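Local coordinates for protein imidazolonepropionase (Unidentified, PDB 2Q09) that catalyses the hydrolytic ring opening of imidazolone-5-propanoate to N-formimidoyl-L-glutamate, the third step of histidine degradation, at residues 272-277 and 302-307; 276-281 and 308-313. All coordinates share one frame; numbering follows the deposited sequence.

How the interactions relate
Interactions 1 and 2 fix successive turns of helix 271-280 against one continuous piece of chain: first helix 302-307, then the turn that carries it into strand 312-314. Their centres lie 6 Å apart, and Ala-276 and Leu-277 belong to both. Ile-274 bridges them, its CG2 meeting Ala-308 CB at 3.5 Å and its carbonyl O lying 3.9 Å from Val-310 CG2. Within that continuous piece, Leu-305 O and Val-310 N, 3.0 Å apart, probably form a hydrogen bond at the end of helix 302-307. Both contacts lie away from the iron and inhibitor, although strand 312-314 leads on to Asp-317, a ligand of the iron.

Interaction 1 of 2, residues 272-277 and 302-307; sequences EGIQAL and VVALRK
Ile-274 of helix 271-280 and Leu-305 of helix 302-307 mark the closest backbone approach, with their CA atoms 6.5 Å apart. At this spacing the two helices, which advance in the same general sense, meet through a few small and branched side chains. Ile-274 carries the contact from its side. Its CB points at the facing helix, and CD1 lies anti to CA (chi2 -178°), which stretches the longer branch across to Ala-304. There CD1 presses end-on against Ala-304 CB at 3.5 Å, closer than methyl groups usually sit, and it also passes 4.1 Å from the backbone N of Leu-305. One carbon nearer the backbone, CG1 of Ile-274 meets the CD2 branch of Leu-305 at 3.9 Å. The two side chains cross at a slant, so that CD2 lies alongside both CG1 and CD1. The short branch, CG2, brushes the carbonyl O of Ala-304 at 4.2 Å. Leu-305 starts out past the neighbouring helix and only its end turns in, CG standing beside its own backbone N (chi1 -74°). Leu-269, in the loop before helix 271-280, touches both Ile-274 and Leu-305 and closes the junction further, while Met-312 packs against Leu-305 from strand 312-314. Both helices belong to the outer layer of the TIM-barrel-like amidohydrolase fold, one preceding and one following strand 283-286 in the chain. Replacing Ile-274 by an alanine here would remove both branches, and the Ala-304 methyl and Leu-305 CD2 would probably be left facing a gap between the helices. Every side-chain atom in the meeting is aliphatic, so this junction depends on shape and on the exclusion of water, with no polar pairing to dictate its alignment.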
ATOM      1  N   GLU A 272     -19.095  13.050  -9.596  1.00 38.19           N
ATOM      2  CA  GLU A 272     -20.073  12.237  -8.885  1.00 38.97           C
ATOM      3  C   GLU A 272     -19.364  11.231  -7.988  1.00 37.00           C
ATOM      4  O   GLU A 272     -19.754  11.020  -6.842  1.00 36.10           O
ATOM      5  CB  GLU A 272     -20.970  11.500  -9.881  1.00 42.22           C
ATOM      6  CG  GLU A 272     -21.815  12.411 -10.763  1.00 47.66           C
ATOM      7  CD  GLU A 272     -20.990  13.331 -11.649  1.00 50.33           C
ATOM      8  OE1 GLU A 272     -20.043  12.843 -12.299  1.00 51.27           O
ATOM      9  OE2 GLU A 272     -21.297  14.539 -11.705  1.00 51.90           O
ATOM     10  N   GLY A 273     -18.321  10.607  -8.524  1.00 35.93           N
ATOM     11  CA  GLY A 273     -17.567   9.639  -7.749  1.00 34.91           C
ATOM     12  C   GLY A 273     -16.863  10.310  -6.590  1.00 34.28           C
ATOM     13  O   GLY A 273     -16.862   9.800  -5.469  1.00 34.99           O
ATOM     14  N   ILE A 274     -16.266  11.465  -6.858  1.00 34.53           N
ATOM     15  CA  ILE A 274     -15.558  12.210  -5.828  1.00 33.28           C
ATOM     16  C   ILE A 274     -16.511  12.549  -4.689  1.00 33.35           C
ATOM     17  O   ILE A 274     -16.148  12.447  -3.516  1.00 31.58           O
ATOM     18  CB  ILE A 274     -14.945  13.507  -6.405  1.00 32.21           C
ATOM     19  CG1 ILE A 274     -13.825  13.148  -7.390  1.00 31.82           C
ATOM     20  CG2 ILE A 274     -14.420  14.389  -5.280  1.00 31.56           C
ATOM     21  CD1 ILE A 274     -13.120  14.342  -7.991  1.00 29.92           C
ATOM     22  N   GLN A 275     -17.732  12.932  -5.040  1.00 35.24           N
ATOM     23  CA  GLN A 275     -18.738  13.271  -4.043  1.00 36.39           C
ATOM     24  C   GLN A 275     -19.065  12.045  -3.194  1.00 35.74           C
ATOM     25  O   GLN A 275     -19.274  12.153  -1.989  1.00 35.20           O
ATOM     26  CB  GLN A 275     -20.015  13.787  -4.719  1.00 40.57           C
ATOM     27  CG  GLN A 275     -19.809  14.966  -5.665  1.00 44.86           C
ATOM     28  CD  GLN A 275     -18.806  15.982  -5.146  1.00 47.61           C
ATOM     29  OE1 GLN A 275     -18.770  16.293  -3.956  1.00 48.59           O
ATOM     30  NE2 GLN A 275     -17.997  16.519  -6.051  1.00 47.15           N
ATOM     31  N   ALA A 276     -19.100  10.877  -3.833  1.00 35.43           N
ATOM     32  CA  ALA A 276     -19.400   9.632  -3.136  1.00 35.27           C
ATOM     33  C   ALA A 276     -18.271   9.295  -2.179  1.00 35.29           C
ATOM     34  O   ALA A 276     -18.512   8.887  -1.044  1.00 35.19           O
ATOM     35  CB  ALA A 276     -19.587   8.501  -4.141  1.00 35.26           C
ATOM     36  N   LEU A 277     -17.033   9.452  -2.641  1.00 33.74           N
ATOM     37  CA  LEU A 277     -15.879   9.164  -1.801  1.00 33.09           C
ATOM     38  C   LEU A 277     -15.873  10.062  -0.569  1.00 32.19           C
ATOM     39  O   LEU A 277     -15.647   9.595   0.543  1.00 32.33           O
ATOM     40  CB  LEU A 277     -14.576   9.355  -2.590  1.00 32.45           C
ATOM     41  CG  LEU A 277     -14.439   8.533  -3.878  1.00 33.03           C
ATOM     42  CD1 LEU A 277     -12.993   8.569  -4.350  1.00 33.43           C
ATOM     43  CD2 LEU A 277     -14.871   7.095  -3.629  1.00 32.73           C
ATOM     44  N   VAL A 302      -6.640  15.341  -8.934  1.00 23.64           N
ATOM     45  CA  VAL A 302      -6.066  15.789  -7.658  1.00 23.59           C
ATOM     46  C   VAL A 302      -6.691  17.088  -7.137  1.00 24.87           C
ATOM     47  O   VAL A 302      -7.099  17.177  -5.976  1.00 23.59           O
ATOM     48  CB  VAL A 302      -4.533  15.994  -7.777  1.00 24.57           C
ATOM     49  CG1 VAL A 302      -3.983  16.658  -6.531  1.00 24.49           C
ATOM     50  CG2 VAL A 302      -3.856  14.649  -7.992  1.00 24.68           C
ATOM     51  N   VAL A 303      -6.763  18.098  -7.995  1.00 23.55           N
ATOM     52  CA  VAL A 303      -7.338  19.374  -7.583  1.00 25.69           C
ATOM     53  C   VAL A 303      -8.761  19.183  -7.053  1.00 23.83           C
ATOM     54  O   VAL A 303      -9.102  19.680  -5.987  1.00 24.36           O
ATOM     55  CB  VAL A 303      -7.350  20.384  -8.758  1.00 27.55           C
ATOM     56  CG1 VAL A 303      -8.099  21.645  -8.362  1.00 27.75           C
ATOM     57  CG2 VAL A 303      -5.922  20.729  -9.147  1.00 29.80           C
ATOM     58  N   ALA A 304      -9.585  18.455  -7.797  1.00 23.06           N
ATOM     59  CA  ALA A 304     -10.964  18.211  -7.374  1.00 23.20           C
ATOM     60  C   ALA A 304     -11.038  17.399  -6.081  1.00 23.99           C
ATOM     61  O   ALA A 304     -11.878  17.671  -5.218  1.00 24.05           O
ATOM     62  CB  ALA A 304     -11.741  17.508  -8.482  1.00 21.89           C
ATOM     63  N   LEU A 305     -10.168  16.402  -5.943  1.00 22.91           N
ATOM     64  CA  LEU A 305     -10.154  15.589  -4.731  1.00 24.42           C
ATOM     65  C   LEU A 305      -9.810  16.471  -3.537  1.00 23.91           C
ATOM     66  O   LEU A 305     -10.369  16.315  -2.454  1.00 24.12           O
ATOM     67  CB  LEU A 305      -9.127  14.461  -4.843  1.00 23.01           C
ATOM     68  CG  LEU A 305      -9.489  13.292  -5.761  1.00 24.39           C
ATOM     69  CD1 LEU A 305      -8.268  12.378  -5.905  1.00 23.35           C
ATOM     70  CD2 LEU A 305     -10.677  12.513  -5.182  1.00 24.10           C
ATOM     71  N   ARG A 306      -8.879  17.395  -3.738  1.00 23.79           N
ATOM     72  CA  ARG A 306      -8.499  18.299  -2.668  1.00 26.47           C
ATOM     73  C   ARG A 306      -9.670  19.196  -2.299  1.00 26.36           C
ATOM     74  O   ARG A 306      -9.994  19.349  -1.119  1.00 26.49           O
ATOM     75  CB  ARG A 306      -7.300  19.157  -3.073  1.00 28.30           C
ATOM     76  CG  ARG A 306      -5.975  18.557  -2.688  1.00 32.94           C
ATOM     77  CD  ARG A 306      -4.920  19.639  -2.535  1.00 36.62           C
ATOM     78  NE  ARG A 306      -4.555  20.230  -3.816  1.00 37.77           N
ATOM     79  CZ  ARG A 306      -3.414  19.987  -4.451  1.00 37.59           C
ATOM     80  NH1 ARG A 306      -2.521  19.163  -3.924  1.00 36.90           N
ATOM     81  NH2 ARG A 306      -3.163  20.578  -5.609  1.00 39.14           N
ATOM     82  N   LYS A 307     -10.303  19.793  -3.307  1.00 25.25           N
ATOM     83  CA  LYS A 307     -11.437  20.674  -3.051  1.00 25.67           C
ATOM     84  C   LYS A 307     -12.531  19.971  -2.263  1.00 23.75           C
ATOM     85  O   LYS A 307     -13.196  20.595  -1.435  1.00 23.83           O
ATOM     86  CB  LYS A 307     -12.016  21.190  -4.363  1.00 26.56           C
ATOM     87  CG  LYS A 307     -11.122  22.192  -5.062  1.00 30.01           C
ATOM     88  CD  LYS A 307     -11.728  22.627  -6.380  1.00 32.30           C
ATOM     89  CE  LYS A 307     -10.871  23.681  -7.046  1.00 34.63           C
ATOM     90  NZ  LYS A 307     -11.348  23.980  -8.424  1.00 36.98           N
TER

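Interaction 2 of 2, residues 276-281 and 308-313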
ATOM      1  N   ALA A 276     -19.100  10.877  -3.833  1.00 35.43           N
ATOM      2  CA  ALA A 276     -19.400   9.632  -3.136  1.00 35.27           C
ATOM      3  C   ALA A 276     -18.271   9.295  -2.179  1.00 35.29           C
ATOM      4  O   ALA A 276     -18.512   8.887  -1.044  1.00 35.19           O
ATOM      5  CB  ALA A 276     -19.587   8.501  -4.141  1.00 35.26           C
ATOM      6  N   LEU A 277     -17.033   9.452  -2.641  1.00 33.74           N
ATOM      7  CA  LEU A 277     -15.879   9.164  -1.801  1.00 33.09           C
ATOM      8  C   LEU A 277     -15.873  10.062  -0.569  1.00 32.19           C
ATOM      9  O   LEU A 277     -15.647   9.595   0.543  1.00 32.33           O
ATOM     10  CB  LEU A 277     -14.576   9.355  -2.590  1.00 32.45           C
ATOM     11  CG  LEU A 277     -14.439   8.533  -3.878  1.00 33.03           C
ATOM     12  CD1 LEU A 277     -12.993   8.569  -4.350  1.00 33.43           C
ATOM     13  CD2 LEU A 277     -14.871   7.095  -3.629  1.00 32.73           C
ATOM     14  N   ALA A 278     -16.116  11.352  -0.772  1.00 31.80           N
ATOM     15  CA  ALA A 278     -16.128  12.316   0.324  1.00 33.57           C
ATOM     16  C   ALA A 278     -17.164  11.947   1.379  1.00 34.73           C
ATOM     17  O   ALA A 278     -16.902  12.015   2.575  1.00 36.08           O
ATOM     18  CB  ALA A 278     -16.417  13.718  -0.215  1.00 32.44           C
ATOM     19  N   HIS A 279     -18.338  11.541   0.914  1.00 36.52           N
ATOM     20  CA  HIS A 279     -19.433  11.176   1.801  1.00 38.57           C
ATOM     21  C   HIS A 279     -19.225   9.874   2.573  1.00 38.79           C
ATOM     22  O   HIS A 279     -19.590   9.784   3.745  1.00 38.41           O
ATOM     23  CB  HIS A 279     -20.726  11.082   0.993  1.00 40.70           C
ATOM     24  CG  HIS A 279     -21.921  10.744   1.822  1.00 44.87           C
ATOM     25  ND1 HIS A 279     -22.409  11.589   2.799  1.00 45.49           N
ATOM     26  CD2 HIS A 279     -22.713   9.647   1.841  1.00 45.64           C
ATOM     27  CE1 HIS A 279     -23.450  11.024   3.383  1.00 47.38           C
ATOM     28  NE2 HIS A 279     -23.656   9.845   2.822  1.00 47.32           N
ATOM     29  N   ARG A 280     -18.645   8.869   1.925  1.00 38.06           N
ATOM     30  CA  ARG A 280     -18.420   7.578   2.571  1.00 37.49           C
ATOM     31  C   ARG A 280     -17.045   7.454   3.227  1.00 36.15           C
ATOM     32  O   ARG A 280     -16.666   6.387   3.697  1.00 35.46           O
ATOM     33  CB  ARG A 280     -18.617   6.444   1.557  1.00 39.23           C
ATOM     34  CG  ARG A 280     -20.019   6.374   0.949  1.00 41.85           C
ATOM     35  CD  ARG A 280     -21.087   6.259   2.022  1.00 45.13           C
ATOM     36  NE  ARG A 280     -20.896   5.085   2.870  1.00 49.62           N
ATOM     37  CZ  ARG A 280     -21.325   3.863   2.576  1.00 51.07           C
ATOM     38  NH1 ARG A 280     -21.985   3.636   1.454  1.00 52.39           N
ATOM     39  NH2 ARG A 280     -21.083   2.861   3.404  1.00 52.28           N
ATOM     40  N   GLY A 281     -16.300   8.554   3.253  1.00 34.86           N
ATOM     41  CA  GLY A 281     -14.983   8.553   3.868  1.00 32.27           C
ATOM     42  C   GLY A 281     -14.003   7.558   3.269  1.00 31.22           C
ATOM     43  O   GLY A 281     -13.184   6.980   3.983  1.00 30.84           O
ATOM     44  N   ALA A 308     -12.717  18.678  -2.514  1.00 22.95           N
ATOM     45  CA  ALA A 308     -13.746  17.899  -1.822  1.00 21.21           C
ATOM     46  C   ALA A 308     -13.262  17.341  -0.488  1.00 22.53           C
ATOM     47  O   ALA A 308     -14.026  16.708   0.235  1.00 24.38           O
ATOM     48  CB  ALA A 308     -14.240  16.765  -2.717  1.00 22.05           C
ATOM     49  N   GLY A 309     -11.995  17.569  -0.163  1.00 22.12           N
ATOM     50  CA  GLY A 309     -11.469  17.086   1.103  1.00 23.32           C
ATOM     51  C   GLY A 309     -11.259  15.583   1.186  1.00 24.97           C
ATOM     52  O   GLY A 309     -11.188  15.024   2.279  1.00 24.21           O
ATOM     53  N   VAL A 310     -11.157  14.918   0.041  1.00 23.21           N
ATOM     54  CA  VAL A 310     -10.944  13.474   0.044  1.00 23.76           C
ATOM     55  C   VAL A 310      -9.477  13.201   0.353  1.00 23.10           C
ATOM     56  O   VAL A 310      -8.589  13.679  -0.350  1.00 24.37           O
ATOM     57  CB  VAL A 310     -11.296  12.847  -1.318  1.00 22.20           C
ATOM     58  CG1 VAL A 310     -10.957  11.356  -1.319  1.00 22.24           C
ATOM     59  CG2 VAL A 310     -12.774  13.032  -1.605  1.00 23.95           C
ATOM     60  N   PRO A 311      -9.202  12.443   1.425  1.00 23.01           N
ATOM     61  CA  PRO A 311      -7.814  12.135   1.782  1.00 22.78           C
ATOM     62  C   PRO A 311      -7.145  11.309   0.686  1.00 22.01           C
ATOM     63  O   PRO A 311      -7.735  10.375   0.151  1.00 19.95           O
ATOM     64  CB  PRO A 311      -7.957  11.372   3.092  1.00 23.74           C
ATOM     65  CG  PRO A 311      -9.297  10.713   2.964  1.00 26.28           C
ATOM     66  CD  PRO A 311     -10.145  11.806   2.359  1.00 23.44           C
HETATM   67  N   MSE A 312      -5.916  11.670   0.334  1.00 21.54           N
HETATM   68  CA  MSE A 312      -5.206  10.964  -0.721  1.00 21.74           C
HETATM   69  C   MSE A 312      -3.974  10.244  -0.199  1.00 21.47           C
HETATM   70  O   MSE A 312      -3.073  10.856   0.392  1.00 20.83           O
HETATM   71  CB  MSE A 312      -4.781  11.943  -1.823  1.00 24.66           C
HETATM   72  CG  MSE A 312      -5.921  12.785  -2.405  1.00 25.95           C
HETATM   73 SE   MSE A 312      -5.218  14.053  -3.703  1.00 29.23          SE
HETATM   74  CE  MSE A 312      -4.420  15.314  -2.504  1.00 28.68           C
ATOM     75  N   ALA A 313      -3.945   8.935  -0.403  1.00 20.47           N
ATOM     76  CA  ALA A 313      -2.797   8.149   0.009  1.00 20.22           C
ATOM     77  C   ALA A 313      -1.898   8.037  -1.219  1.00 19.77           C
ATOM     78  O   ALA A 313      -2.354   8.243  -2.346  1.00 19.98           O
ATOM     79  CB  ALA A 313      -3.241   6.754   0.472  1.00 20.90           C
TER
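Ala-278 and Val-310 bring the backbones to 5.3 Å between CA atoms, where the last turns of helix 271-280 meet the turn that leads into strand 312-314. Val-310 does most of the work. Its CG1 lies anti to the backbone N (chi1 176°), which sets the other methyl, CG2, beside that N and against the helix. CG2 nestles on the backbone itself, 3.8 Å from Ala-278 N and 3.9 Å from Ala-278 CA. The same methyl meets Ala-278 CB at 4.0 Å and Leu-277 CB at 4.2 Å, so one branch spans two consecutive helix residues. The small side chain of Ala-278, which ends at CB, is consistent with so near an approach. Its methyl also lies 3.9 Å from the carbonyl O of Ala-308, a van der Waals contact with the chain just ahead of the turn. Both segments end a helix in the same way: Gly-281 and Gly-309 each take positive phi in a Schellman motif, 59° and 72° respectively, a conformation that glycine adopts readily. In the TIM-barrel-like amidohydrolase fold such turns return the chain from the outer helices to the inner parallel strands, and here one leads into 283-286 and the other into 312-314. These strands pair side by side, with backbone hydrogen bonds linking Pro-311 and Ala-313 to Ala-284, the proline necessarily through its carbonyl O. Val-310 itself sits buried in the joint between layers, touching Ala-284 of the strand and Leu-305 of helix 302-307 as well as the end of helix 271-280. Leu-277 turns its CB toward the 308-313 segment from the helix side, and also touches Leu-269, Val-282 and Ala-256, the last on helix 251-257.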